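Putative uncharacterized protein Smu.1393c (Streptococcus mutans, PDB 4L9A) probably hydrolyses carboxylic esters, as a carboxylesterase of the alpha/beta hydrolase fold. Local coordinates at residues 98-103 / 125-130; 45-50 / 112-117; 53-58 / 74-79. All blocks are in the same frame, centred on the assembly; numbering follows the deposited sequence.

Contacts 1 and 2 share a hydrophobic layer: Ile127 and Met128 of the helix in contact 1 rest on Leu114 and Tyr112 of the strand in contact 2. Contact 2 lies near the centre of the chain and joins neighbouring parallel strands through backbone hydrogen bonds and buried apolar side chains. Contact 1, farther out, packs two helices without a hydrogen bond between them and has amides at its margin. Contact 3 is buried yet polar, because it joins the start of helix 55-58 to residues 74-76. It is nested within the loop closed by contact 2, and Ser48 OG probably hydrogen-bonds to Thr55 OG1 and Asn58 ND2 there.

Contact 1 (98-103 / 125-130); sequences NAILMI and LQIMNQ
The carbonyl oxygen of Ile127, whose side chain packs against Ile100 of the facing helix, is gripped twice near its own helix end: Gln130 N donates to Ile127 O over 3.1 Å, and Ser131 OG binds the same oxygen. These bonds tie down the end of helix 120-130, which in this alpha/beta hydrolase fold lies beside helix 93-106 against the central sheet. The axes of the two short segments approach to 10.3 Å and cross at -55°, a spacing filled by branched aliphatic side chains.

No hydrogen bond links the segments; the contact is apolar inside and polar at its margin. Ile127 reaches across with its delta methyl, CD1 standing 3.7 Å from CG2 of Ile100 and 3.9 Å from CD1 of the same residue. The two isoleucines cross at about a right angle. In Ile100, CG2 is anti to the backbone N, and this puts the gamma methyl beside Ile127 CD1. Isoleucine suits position 127 because its two branches serve two neighbours: CD1 meets Ile100 while CG2 rests on Leu114. Ile100 CG2 in turn lies between the facing helix and Ile75 of the sheet.

Leu101 lies nearer the surface. Its CD2 meets Ile127 CG2 only loosely, at 4.4 Å. Gln130, long and at the exposed border, reaches Leu101 with its amide oxygen, a van der Waals touch and not a hydrogen bond, while its polar group can still meet solvent. Extended beyond CG, the Gln130 chain runs roughly perpendicular to Leu101 and brings OE1 to 4.0 Å from Leu101 CD1.

Contact 2 (45-50 / 112-117); sequences VFLSGA and YLLCVH
Four backbone hydrogen bonds join Val45 and Leu47 to residues 113-117. Val45 N donates to Leu113 O over 2.8 Å at an almost straight 174°, and Cys115 N returns a bond to Val45 O at 2.7 Å. The pattern repeats two residues on: Leu47 N binds Cys115 O, and His117 N binds Leu47 O, each at 3.1 Å. Val45 and Leu47 use both their N-H and C=O groups on one neighbour, as alternate residues do in parallel sheet. A water then bridges Gly49 N and His117 ND1. Gly49 N lies at the edge of the imidazole, where the lack of a side chain suits the close passage of the backbone. His117 NE2 is bound to His268 O.

Strands 43-47 and 111-117 are central in the alpha/beta hydrolase sheet. In this family the loop after the first usually helps build the oxyanion hole, and the turn after the second usually carries the nucleophile, so the pairing probably sets these loops side by side.

On one face, Val45 and Leu114 lie side by side, Val45 CG1 touching Leu114 CD2 at 3.6 Å. Leu47 and Val116 pair likewise, and helix 120-130 packs on Leu114 and Val116. Compact aliphatic groups fit between sheet and helix. The other face, also buried, needs apolar groups: Phe46 and Cys115, whose small, polarisable thiol can lie against the ring. With SG anti to the backbone N (chi1 179°), the sulfur sits 4.7 Å from the centroid of the Phe46 ring in an oblique sulfur-aromatic contact, while Cys115 CB lies 3.7 Å from Phe46 CD1.

Contact 3 (53-58 / 74-79); sequences FSTADN and TIDAPN
Ser54 and Thr55 each bind one oxygen of the Asp76 carboxylate. Ser54 OG donates over a short 2.5 Å to Asp76 OD2, which accepts on its syn lone pair. The serine hydroxyl is placed for this by its first torsion: OG is anti to the backbone N (chi1 -171°), and although Ser54 is at the N-cap position, its side chain makes no capping bond. The Asp76 carboxylate meets the start of the helix instead: CG lies beside the backbone N (chi1 -69°), swinging the group toward it. Thr55 N donates to Asp76 OD1 over 2.9 Å, approaching from above the carboxylate plane.

A water widens this grip. It donates to Asp76 OD1, accepts from Ala56 N at a long 3.3 Å and lies 2.7 Å from Thr74 OG1. Aspartate suits the place, since its charge may be eased by the two amides of the first turn, one directly and one through water; OD2 also receives Tyr82 N.

The segments belong to a beta-alpha-beta crossover of the alpha/beta hydrolase fold, in which the chain leaves strand 43-47, passes through short helices and returns along the parallel strand 71-75.

Thr55 divides its two branches between polar and apolar partners. OG1, beside the backbone N (chi1 -65°) and anti to the carbonyl carbon, donates to Ile75 O over 2.8 Å from well above the carbonyl plane and also bonds to Ser48 OG. CG2 turns to the strand and touches Thr74 CB at 3.7 Å, the two threonines running antiparallel alongside each other. A beta-branched hydroxyl residue can serve both needs. Ala56, small enough to sit close against the strand, places CB 3.6 Å from Thr74 OG1.

Contact 1 (98-103 / 125-130)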
ATOM      1  N   ASN A  98       1.566  -3.025 -15.142  1.00 25.12           N
ATOM      2  CA  ASN A  98       1.001  -3.977 -16.099  1.00 31.75           C
ATOM      3  C   ASN A  98       0.664  -5.316 -15.445  1.00 29.65           C
ATOM      4  O   ASN A  98      -0.353  -5.922 -15.755  1.00 33.31           O
ATOM      5  CB  ASN A  98       1.907  -4.165 -17.336  1.00 27.21           C
ATOM      6  CG  ASN A  98       1.889  -2.948 -18.254  1.00 41.41           C
ATOM      7  OD1 ASN A  98       0.987  -2.119 -18.163  1.00 38.22           O
ATOM      8  ND2 ASN A  98       2.882  -2.835 -19.137  1.00 35.48           N
ATOM      9  N   ALA A  99       1.504  -5.765 -14.517  1.00 25.44           N
ATOM     10  CA  ALA A  99       1.228  -7.020 -13.817  1.00 27.86           C
ATOM     11  C   ALA A  99      -0.034  -6.878 -12.965  1.00 29.56           C
ATOM     12  O   ALA A  99      -0.886  -7.758 -12.953  1.00 30.07           O
ATOM     13  CB  ALA A  99       2.408  -7.423 -12.955  1.00 25.16           C
ATOM     14  N   ILE A 100      -0.162  -5.756 -12.260  1.00 26.20           N
ATOM     15  CA  ILE A 100      -1.352  -5.525 -11.447  1.00 24.48           C
ATOM     16  C   ILE A 100      -2.618  -5.477 -12.297  1.00 25.07           C
ATOM     17  O   ILE A 100      -3.633  -6.068 -11.932  1.00 27.25           O
ATOM     18  CB  ILE A 100      -1.225  -4.252 -10.580  1.00 28.21           C
ATOM     19  CG1 ILE A 100      -0.091  -4.433  -9.571  1.00 23.19           C
ATOM     20  CG2 ILE A 100      -2.541  -3.945  -9.867  1.00 26.68           C
ATOM     21  CD1 ILE A 100       0.286  -3.163  -8.794  1.00 20.63           C
ATOM     22  N   LEU A 101      -2.558  -4.789 -13.435  1.00 24.07           N
ATOM     23  CA  LEU A 101      -3.702  -4.746 -14.352  1.00 29.46           C
ATOM     24  C   LEU A 101      -4.119  -6.121 -14.900  1.00 28.46           C
ATOM     25  O   LEU A 101      -5.303  -6.373 -15.141  1.00 31.28           O
ATOM     26  CB  LEU A 101      -3.434  -3.779 -15.506  1.00 36.34           C
ATOM     27  CG  LEU A 101      -3.342  -2.312 -15.078  1.00 36.05           C
ATOM     28  CD1 LEU A 101      -2.767  -1.485 -16.223  1.00 39.47           C
ATOM     29  CD2 LEU A 101      -4.714  -1.787 -14.649  1.00 33.86           C
HETATM   30  N   MSE A 102      -3.147  -6.997 -15.113  1.00 32.71           N
HETATM   31  CA  MSE A 102      -3.438  -8.368 -15.504  1.00 37.65           C
HETATM   32  C   MSE A 102      -4.186  -9.061 -14.381  1.00 36.29           C
HETATM   33  O   MSE A 102      -5.117  -9.839 -14.613  1.00 31.98           O
HETATM   34  CB  MSE A 102      -2.148  -9.127 -15.740  1.00 33.05           C
HETATM   35  CG  MSE A 102      -1.613  -9.053 -17.132  1.00 51.12           C
HETATM   36 SE   MSE A 102      -0.440 -10.595 -17.335  1.00 82.02          SE
HETATM   37  CE  MSE A 102      -1.763 -12.005 -17.020  1.00 58.08           C
ATOM     38  N   ILE A 103      -3.746  -8.799 -13.159  1.00 32.38           N
ATOM     39  CA  ILE A 103      -4.409  -9.344 -11.987  1.00 30.52           C
ATOM     40  C   ILE A 103      -5.832  -8.799 -11.908  1.00 33.11           C
ATOM     41  O   ILE A 103      -6.765  -9.543 -11.620  1.00 31.58           O
ATOM     42  CB  ILE A 103      -3.608  -9.062 -10.697  1.00 32.30           C
ATOM     43  CG1 ILE A 103      -2.251  -9.774 -10.763  1.00 25.70           C
ATOM     44  CG2 ILE A 103      -4.383  -9.520  -9.469  1.00 28.94           C
ATOM     45  CD1 ILE A 103      -1.301  -9.480  -9.602  1.00 20.67           C
ATOM     46  N   LEU A 125      -1.399   5.462  -8.566  1.00 28.29           N
ATOM     47  CA  LEU A 125      -1.681   6.575  -9.459  1.00 31.55           C
ATOM     48  C   LEU A 125      -1.762   6.105 -10.917  1.00 33.47           C
ATOM     49  O   LEU A 125      -2.640   6.528 -11.663  1.00 30.90           O
ATOM     50  CB  LEU A 125      -0.633   7.673  -9.279  1.00 28.65           C
ATOM     51  CG  LEU A 125      -0.749   8.391  -7.931  1.00 28.84           C
ATOM     52  CD1 LEU A 125       0.542   9.137  -7.607  1.00 30.20           C
ATOM     53  CD2 LEU A 125      -1.951   9.349  -7.967  1.00 28.24           C
ATOM     54  N   GLN A 126      -0.857   5.220 -11.319  1.00 30.80           N
ATOM     55  CA  GLN A 126      -0.852   4.734 -12.703  1.00 32.99           C
ATOM     56  C   GLN A 126      -2.044   3.825 -12.970  1.00 29.01           C
ATOM     57  O   GLN A 126      -2.668   3.909 -14.016  1.00 30.95           O
ATOM     58  CB  GLN A 126       0.452   3.995 -13.013  1.00 31.40           C
ATOM     59  CG  GLN A 126       1.693   4.776 -12.628  1.00 40.39           C
ATOM     60  CD  GLN A 126       1.838   6.056 -13.426  1.00 52.34           C
ATOM     61  OE1 GLN A 126       1.248   6.198 -14.495  1.00 56.67           O
ATOM     62  NE2 GLN A 126       2.633   6.993 -12.911  1.00 49.89           N
ATOM     63  N   ILE A 127      -2.348   2.954 -12.013  1.00 31.46           N
ATOM     64  CA  ILE A 127      -3.495   2.056 -12.115  1.00 31.27           C
ATOM     65  C   ILE A 127      -4.802   2.815 -12.372  1.00 32.46           C
ATOM     66  O   ILE A 127      -5.562   2.490 -13.284  1.00 30.51           O
ATOM     67  CB  ILE A 127      -3.624   1.201 -10.830  1.00 32.29           C
ATOM     68  CG1 ILE A 127      -2.393   0.305 -10.669  1.00 27.47           C
ATOM     69  CG2 ILE A 127      -4.907   0.378 -10.853  1.00 24.01           C
ATOM     70  CD1 ILE A 127      -2.242  -0.295  -9.289  1.00 30.08           C
HETATM   71  N   MSE A 128      -5.066   3.837 -11.571  1.00 33.58           N
HETATM   72  CA  MSE A 128      -6.309   4.586 -11.715  1.00 34.27           C
HETATM   73  C   MSE A 128      -6.346   5.336 -13.044  1.00 38.77           C
HETATM   74  O   MSE A 128      -7.408   5.539 -13.621  1.00 39.23           O
HETATM   75  CB  MSE A 128      -6.499   5.550 -10.539  1.00 34.84           C
HETATM   76  CG  MSE A 128      -6.588   4.844  -9.190  1.00 37.01           C
HETATM   77 SE   MSE A 128      -6.950   6.095  -7.695  1.00 45.98          SE
HETATM   78  CE  MSE A 128      -5.152   6.858  -7.484  1.00 36.05           C
ATOM     79  N   ASN A 129      -5.179   5.733 -13.533  1.00 36.00           N
ATOM     80  CA  ASN A 129      -5.084   6.440 -14.806  1.00 41.86           C
ATOM     81  C   ASN A 129      -5.192   5.503 -16.019  1.00 43.20           C
ATOM     82  O   ASN A 129      -5.563   5.936 -17.110  1.00 46.32           O
ATOM     83  CB  ASN A 129      -3.785   7.264 -14.833  1.00 44.60           C
ATOM     84  CG  ASN A 129      -3.593   8.039 -16.121  1.00 52.65           C
ATOM     85  OD1 ASN A 129      -4.325   8.987 -16.413  1.00 54.35           O
ATOM     86  ND2 ASN A 129      -2.579   7.656 -16.889  1.00 57.70           N
ATOM     87  N   GLN A 130      -4.901   4.214 -15.834  1.00 44.04           N
ATOM     88  CA  GLN A 130      -4.826   3.296 -16.979  1.00 41.52           C
ATOM     89  C   GLN A 130      -5.890   2.197 -17.034  1.00 48.11           C
ATOM     90  O   GLN A 130      -6.142   1.639 -18.104  1.00 48.54           O
ATOM     91  CB  GLN A 130      -3.454   2.624 -17.043  1.00 45.11           C
ATOM     92  CG  GLN A 130      -2.268   3.558 -17.121  1.00 51.10           C
ATOM     93  CD  GLN A 130      -0.962   2.796 -17.139  1.00 55.60           C
ATOM     94  OE1 GLN A 130      -0.880   1.695 -17.699  1.00 53.11           O
ATOM     95  NE2 GLN A 130       0.067   3.366 -16.517  1.00 55.68           N
TER

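Contact 2 (45-50 / 112-117)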
ATOM      1  N   VAL A  45      -9.028  -2.892  -3.354  1.00 27.82           N
ATOM      2  CA  VAL A  45      -7.725  -3.375  -3.764  1.00 28.93           C
ATOM      3  C   VAL A  45      -6.652  -2.786  -2.845  1.00 29.16           C
ATOM      4  O   VAL A  45      -6.560  -1.561  -2.691  1.00 28.53           O
ATOM      5  CB  VAL A  45      -7.427  -2.964  -5.221  1.00 27.37           C
ATOM      6  CG1 VAL A  45      -6.018  -3.375  -5.607  1.00 27.47           C
ATOM      7  CG2 VAL A  45      -8.475  -3.556  -6.183  1.00 26.40           C
ATOM      8  N   PHE A  46      -5.844  -3.650  -2.243  1.00 27.15           N
ATOM      9  CA  PHE A  46      -4.814  -3.207  -1.298  1.00 21.94           C
ATOM     10  C   PHE A  46      -3.401  -3.370  -1.827  1.00 23.69           C
ATOM     11  O   PHE A  46      -3.032  -4.426  -2.363  1.00 23.43           O
ATOM     12  CB  PHE A  46      -4.935  -3.978   0.023  1.00 21.41           C
ATOM     13  CG  PHE A  46      -6.237  -3.757   0.730  1.00 27.19           C
ATOM     14  CD1 PHE A  46      -6.364  -2.753   1.682  1.00 21.45           C
ATOM     15  CD2 PHE A  46      -7.343  -4.542   0.435  1.00 29.50           C
ATOM     16  CE1 PHE A  46      -7.571  -2.549   2.333  1.00 26.94           C
ATOM     17  CE2 PHE A  46      -8.555  -4.342   1.082  1.00 27.75           C
ATOM     18  CZ  PHE A  46      -8.673  -3.345   2.025  1.00 27.24           C
ATOM     19  N   LEU A  47      -2.597  -2.330  -1.641  1.00 21.32           N
ATOM     20  CA  LEU A  47      -1.181  -2.379  -1.949  1.00 18.15           C
ATOM     21  C   LEU A  47      -0.396  -1.885  -0.740  1.00 18.44           C
ATOM     22  O   LEU A  47      -0.734  -0.868  -0.139  1.00 20.69           O
ATOM     23  CB  LEU A  47      -0.840  -1.514  -3.164  1.00 24.13           C
ATOM     24  CG  LEU A  47      -1.490  -1.818  -4.512  1.00 25.47           C
ATOM     25  CD1 LEU A  47      -1.180  -0.693  -5.509  1.00 23.69           C
ATOM     26  CD2 LEU A  47      -1.050  -3.195  -5.057  1.00 21.93           C
ATOM     27  N   SER A  48       0.657  -2.615  -0.400  1.00 18.89           N
ATOM     28  CA  SER A  48       1.463  -2.306   0.759  1.00 17.22           C
ATOM     29  C   SER A  48       2.560  -1.312   0.422  1.00 22.61           C
ATOM     30  O   SER A  48       2.774  -0.958  -0.748  1.00 21.80           O
ATOM     31  CB  SER A  48       2.070  -3.601   1.313  1.00 17.11           C
ATOM     32  OG  SER A  48       1.030  -4.432   1.779  1.00 22.09           O
ATOM     33  N   GLY A  49       3.249  -0.852   1.454  1.00 24.86           N
ATOM     34  CA  GLY A  49       4.437  -0.045   1.255  1.00 20.13           C
ATOM     35  C   GLY A  49       5.609  -0.985   1.069  1.00 31.56           C
ATOM     36  O   GLY A  49       5.441  -2.144   0.694  1.00 33.76           O
ATOM     37  N   ALA A  50       6.800  -0.474   1.322  1.00 21.69           N
ATOM     38  CA  ALA A  50       8.012  -1.253   1.191  1.00 28.89           C
ATOM     39  C   ALA A  50       8.120  -2.004   2.496  1.00 41.38           C
ATOM     40  O   ALA A  50       7.903  -1.443   3.571  1.00 56.27           O
ATOM     41  CB  ALA A  50       9.233  -0.337   0.981  1.00 28.60           C
ATOM     42  N   TYR A 112     -13.746  -0.536  -8.446  1.00 39.97           N
ATOM     43  CA  TYR A 112     -12.867  -0.744  -7.308  1.00 35.52           C
ATOM     44  C   TYR A 112     -12.495   0.550  -6.591  1.00 38.55           C
ATOM     45  O   TYR A 112     -12.660   1.650  -7.127  1.00 36.09           O
ATOM     46  CB  TYR A 112     -11.587  -1.437  -7.768  1.00 28.90           C
ATOM     47  CG  TYR A 112     -10.721  -0.565  -8.646  1.00 33.12           C
ATOM     48  CD1 TYR A 112     -11.035  -0.362  -9.988  1.00 37.70           C
ATOM     49  CD2 TYR A 112      -9.600   0.063  -8.133  1.00 27.79           C
ATOM     50  CE1 TYR A 112     -10.241   0.442 -10.799  1.00 38.57           C
ATOM     51  CE2 TYR A 112      -8.796   0.872  -8.929  1.00 29.04           C
ATOM     52  CZ  TYR A 112      -9.122   1.060 -10.259  1.00 40.44           C
ATOM     53  OH  TYR A 112      -8.320   1.860 -11.047  1.00 37.86           O
ATOM     54  N   LEU A 113     -12.006   0.392  -5.369  1.00 38.85           N
ATOM     55  CA  LEU A 113     -11.292   1.453  -4.667  1.00 39.29           C
ATOM     56  C   LEU A 113      -9.911   0.913  -4.349  1.00 36.45           C
ATOM     57  O   LEU A 113      -9.754  -0.268  -4.037  1.00 33.43           O
ATOM     58  CB  LEU A 113     -12.003   1.848  -3.374  1.00 37.03           C
ATOM     59  CG  LEU A 113     -13.297   2.650  -3.513  1.00 42.29           C
ATOM     60  CD1 LEU A 113     -14.464   1.718  -3.784  1.00 41.83           C
ATOM     61  CD2 LEU A 113     -13.542   3.462  -2.249  1.00 42.26           C
ATOM     62  N   LEU A 114      -8.909   1.770  -4.471  1.00 29.81           N
ATOM     63  CA  LEU A 114      -7.546   1.416  -4.113  1.00 25.36           C
ATOM     64  C   LEU A 114      -7.261   1.906  -2.703  1.00 27.55           C
ATOM     65  O   LEU A 114      -7.568   3.052  -2.369  1.00 28.62           O
ATOM     66  CB  LEU A 114      -6.567   2.078  -5.079  1.00 31.67           C
ATOM     67  CG  LEU A 114      -6.148   1.228  -6.273  1.00 36.50           C
ATOM     68  CD1 LEU A 114      -5.497   2.082  -7.360  1.00 32.12           C
ATOM     69  CD2 LEU A 114      -5.224   0.114  -5.800  1.00 36.90           C
ATOM     70  N   CYS A 115      -6.673   1.040  -1.881  1.00 23.90           N
ATOM     71  CA  CYS A 115      -6.255   1.411  -0.536  1.00 24.64           C
ATOM     72  C   CYS A 115      -4.789   1.045  -0.421  1.00 28.34           C
ATOM     73  O   CYS A 115      -4.422  -0.120  -0.552  1.00 27.38           O
ATOM     74  CB  CYS A 115      -7.081   0.665   0.524  1.00 26.71           C
ATOM     75  SG  CYS A 115      -6.617   1.037   2.265  1.00 28.01           S
ATOM     76  N   VAL A 116      -3.934   2.038  -0.210  1.00 22.18           N
ATOM     77  CA  VAL A 116      -2.502   1.768  -0.219  1.00 17.09           C
ATOM     78  C   VAL A 116      -1.805   2.412   0.959  1.00 20.78           C
ATOM     79  O   VAL A 116      -2.294   3.405   1.538  1.00 25.56           O
ATOM     80  CB  VAL A 116      -1.841   2.264  -1.531  1.00 25.44           C
ATOM     81  CG1 VAL A 116      -2.671   1.851  -2.731  1.00 24.20           C
ATOM     82  CG2 VAL A 116      -1.674   3.807  -1.508  1.00 21.13           C
ATOM     83  N   HIS A 117      -0.656   1.844   1.303  1.00 19.85           N
ATOM     84  CA  HIS A 117       0.246   2.449   2.269  1.00 23.06           C
ATOM     85  C   HIS A 117       1.530   2.847   1.559  1.00 23.28           C
ATOM     86  O   HIS A 117       2.030   2.105   0.714  1.00 22.96           O
ATOM     87  CB  HIS A 117       0.561   1.458   3.398  1.00 18.68           C
ATOM     88  CG  HIS A 117       1.490   2.000   4.434  1.00 24.29           C
ATOM     89  ND1 HIS A 117       2.687   1.393   4.758  1.00 22.61           N
ATOM     90  CD2 HIS A 117       1.407   3.102   5.218  1.00 22.74           C
ATOM     91  CE1 HIS A 117       3.292   2.090   5.701  1.00 28.54           C
ATOM     92  NE2 HIS A 117       2.536   3.137   5.997  1.00 25.83           N
TER
HETATM   93  O   HOH W   1       2.925  -1.375   4.202  1.00 21.68           O

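Contact 3 (53-58 / 74-79)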
ATOM      1  N   PHE A  53       5.999  -7.676   4.919  1.00 25.96           N
ATOM      2  CA  PHE A  53       4.702  -8.208   5.329  1.00 27.68           C
ATOM      3  C   PHE A  53       3.839  -8.587   4.119  1.00 23.47           C
ATOM      4  O   PHE A  53       3.856  -7.910   3.100  1.00 22.54           O
ATOM      5  CB  PHE A  53       3.935  -7.197   6.174  1.00 26.50           C
ATOM      6  CG  PHE A  53       4.703  -6.669   7.353  1.00 29.08           C
ATOM      7  CD1 PHE A  53       5.133  -7.520   8.354  1.00 24.52           C
ATOM      8  CD2 PHE A  53       4.977  -5.314   7.462  1.00 29.93           C
ATOM      9  CE1 PHE A  53       5.827  -7.030   9.445  1.00 26.78           C
ATOM     10  CE2 PHE A  53       5.680  -4.809   8.558  1.00 30.25           C
ATOM     11  CZ  PHE A  53       6.102  -5.664   9.545  1.00 25.44           C
ATOM     12  N   SER A  54       3.060  -9.654   4.249  1.00 20.87           N
ATOM     13  CA  SER A  54       2.089  -9.992   3.206  1.00 20.51           C
ATOM     14  C   SER A  54       0.926  -9.020   3.336  1.00 23.27           C
ATOM     15  O   SER A  54       0.611  -8.569   4.437  1.00 25.25           O
ATOM     16  CB  SER A  54       1.600 -11.445   3.344  1.00 18.73           C
ATOM     17  OG  SER A  54       0.827 -11.822   2.215  1.00 21.50           O
ATOM     18  N   THR A  55       0.279  -8.702   2.221  1.00 24.83           N
ATOM     19  CA  THR A  55      -0.605  -7.532   2.180  1.00 25.59           C
ATOM     20  C   THR A  55      -1.903  -7.738   2.949  1.00 27.33           C
ATOM     21  O   THR A  55      -2.341  -6.849   3.684  1.00 22.40           O
ATOM     22  CB  THR A  55      -0.865  -7.085   0.736  1.00 23.18           C
ATOM     23  OG1 THR A  55       0.372  -6.640   0.170  1.00 19.57           O
ATOM     24  CG2 THR A  55      -1.891  -5.941   0.677  1.00 20.14           C
ATOM     25  N   ALA A  56      -2.509  -8.915   2.820  1.00 25.72           N
ATOM     26  CA  ALA A  56      -3.725  -9.190   3.569  1.00 28.22           C
ATOM     27  C   ALA A  56      -3.488  -9.099   5.086  1.00 28.08           C
ATOM     28  O   ALA A  56      -4.338  -8.586   5.822  1.00 26.86           O
ATOM     29  CB  ALA A  56      -4.296 -10.562   3.190  1.00 28.60           C
ATOM     30  N   ASP A  57      -2.347  -9.614   5.543  1.00 26.61           N
ATOM     31  CA  ASP A  57      -1.968  -9.545   6.954  1.00 26.45           C
ATOM     32  C   ASP A  57      -1.763  -8.080   7.347  1.00 27.59           C
ATOM     33  O   ASP A  57      -2.219  -7.613   8.405  1.00 25.71           O
ATOM     34  CB  ASP A  57      -0.640 -10.275   7.186  1.00 30.79           C
ATOM     35  CG  ASP A  57      -0.729 -11.778   6.942  1.00 31.71           C
ATOM     36  OD1 ASP A  57      -1.833 -12.332   7.069  1.00 24.57           O
ATOM     37  OD2 ASP A  57       0.316 -12.408   6.636  1.00 27.62           O
ATOM     38  N   ASN A  58      -1.037  -7.374   6.487  1.00 24.09           N
ATOM     39  CA  ASN A  58      -0.684  -5.973   6.697  1.00 17.91           C
ATOM     40  C   ASN A  58      -1.938  -5.119   6.921  1.00 26.25           C
ATOM     41  O   ASN A  58      -1.969  -4.261   7.801  1.00 25.76           O
ATOM     42  CB  ASN A  58       0.118  -5.484   5.471  1.00 17.80           C
ATOM     43  CG  ASN A  58       0.775  -4.114   5.678  1.00 23.15           C
ATOM     44  OD1 ASN A  58       0.967  -3.663   6.801  1.00 20.61           O
ATOM     45  ND2 ASN A  58       1.136  -3.459   4.574  1.00 23.69           N
ATOM     46  N   THR A  74      -6.032  -8.404  -2.318  1.00 25.45           N
ATOM     47  CA  THR A  74      -4.727  -7.987  -1.837  1.00 26.83           C
ATOM     48  C   THR A  74      -3.660  -8.536  -2.769  1.00 24.77           C
ATOM     49  O   THR A  74      -3.795  -9.650  -3.311  1.00 22.81           O
ATOM     50  CB  THR A  74      -4.467  -8.446  -0.393  1.00 22.51           C
ATOM     51  OG1 THR A  74      -4.284  -9.866  -0.362  1.00 24.39           O
ATOM     52  CG2 THR A  74      -5.639  -8.055   0.528  1.00 22.00           C
ATOM     53  N   ILE A  75      -2.595  -7.763  -2.937  1.00 22.12           N
ATOM     54  CA  ILE A  75      -1.509  -8.109  -3.840  1.00 21.73           C
ATOM     55  C   ILE A  75      -0.153  -7.928  -3.155  1.00 24.16           C
ATOM     56  O   ILE A  75       0.140  -6.851  -2.617  1.00 23.61           O
ATOM     57  CB  ILE A  75      -1.552  -7.221  -5.110  1.00 28.46           C
ATOM     58  CG1 ILE A  75      -2.892  -7.385  -5.835  1.00 28.65           C
ATOM     59  CG2 ILE A  75      -0.395  -7.555  -6.049  1.00 27.02           C
ATOM     60  CD1 ILE A  75      -3.064  -6.440  -7.029  1.00 24.98           C
ATOM     61  N   ASP A  76       0.672  -8.976  -3.168  1.00 21.06           N
ATOM     62  CA  ASP A  76       2.033  -8.894  -2.629  1.00 16.33           C
ATOM     63  C   ASP A  76       3.035  -8.566  -3.742  1.00 24.45           C
ATOM     64  O   ASP A  76       3.102  -9.266  -4.744  1.00 23.31           O
ATOM     65  CB  ASP A  76       2.448 -10.207  -1.950  1.00 20.62           C
ATOM     66  CG  ASP A  76       1.690 -10.472  -0.654  1.00 22.13           C
ATOM     67  OD1 ASP A  76       0.677  -9.774  -0.395  1.00 19.68           O
ATOM     68  OD2 ASP A  76       2.091 -11.396   0.094  1.00 21.50           O
ATOM     69  N   ALA A  77       3.825  -7.509  -3.562  1.00 20.30           N
ATOM     70  CA  ALA A  77       4.859  -7.174  -4.541  1.00 22.89           C
ATOM     71  C   ALA A  77       5.948  -8.246  -4.549  1.00 18.47           C
ATOM     72  O   ALA A  77       6.118  -8.980  -3.573  1.00 21.68           O
ATOM     73  CB  ALA A  77       5.469  -5.785  -4.234  1.00 19.87           C
ATOM     74  N   PRO A  78       6.691  -8.348  -5.655  1.00 21.79           N
ATOM     75  CA  PRO A  78       7.843  -9.253  -5.651  1.00 26.82           C
ATOM     76  C   PRO A  78       8.704  -9.000  -4.418  1.00 27.90           C
ATOM     77  O   PRO A  78       8.760  -7.863  -3.919  1.00 23.58           O
ATOM     78  CB  PRO A  78       8.600  -8.847  -6.922  1.00 26.68           C
ATOM     79  CG  PRO A  78       7.522  -8.366  -7.837  1.00 21.98           C
ATOM     80  CD  PRO A  78       6.533  -7.656  -6.946  1.00 17.37           C
ATOM     81  N   ASN A  79       9.366 -10.044  -3.932  1.00 19.94           N
ATOM     82  CA  ASN A  79      10.254  -9.919  -2.776  1.00 29.10           C
ATOM     83  C   ASN A  79       9.571  -9.449  -1.489  1.00 26.24           C
ATOM     84  O   ASN A  79      10.216  -8.881  -0.592  1.00 22.61           O
ATOM     85  CB  ASN A  79      11.421  -8.986  -3.096  1.00 24.85           C
ATOM     86  CG  ASN A  79      12.294  -9.513  -4.215  1.00 24.38           C
ATOM     87  OD1 ASN A  79      12.582 -10.714  -4.293  1.00 26.31           O
ATOM     88  ND2 ASN A  79      12.731  -8.614  -5.090  1.00 22.92           N
TER
HETATM   89  O   HOH W   2      -1.864 -10.772   0.230  1.00 36.27           O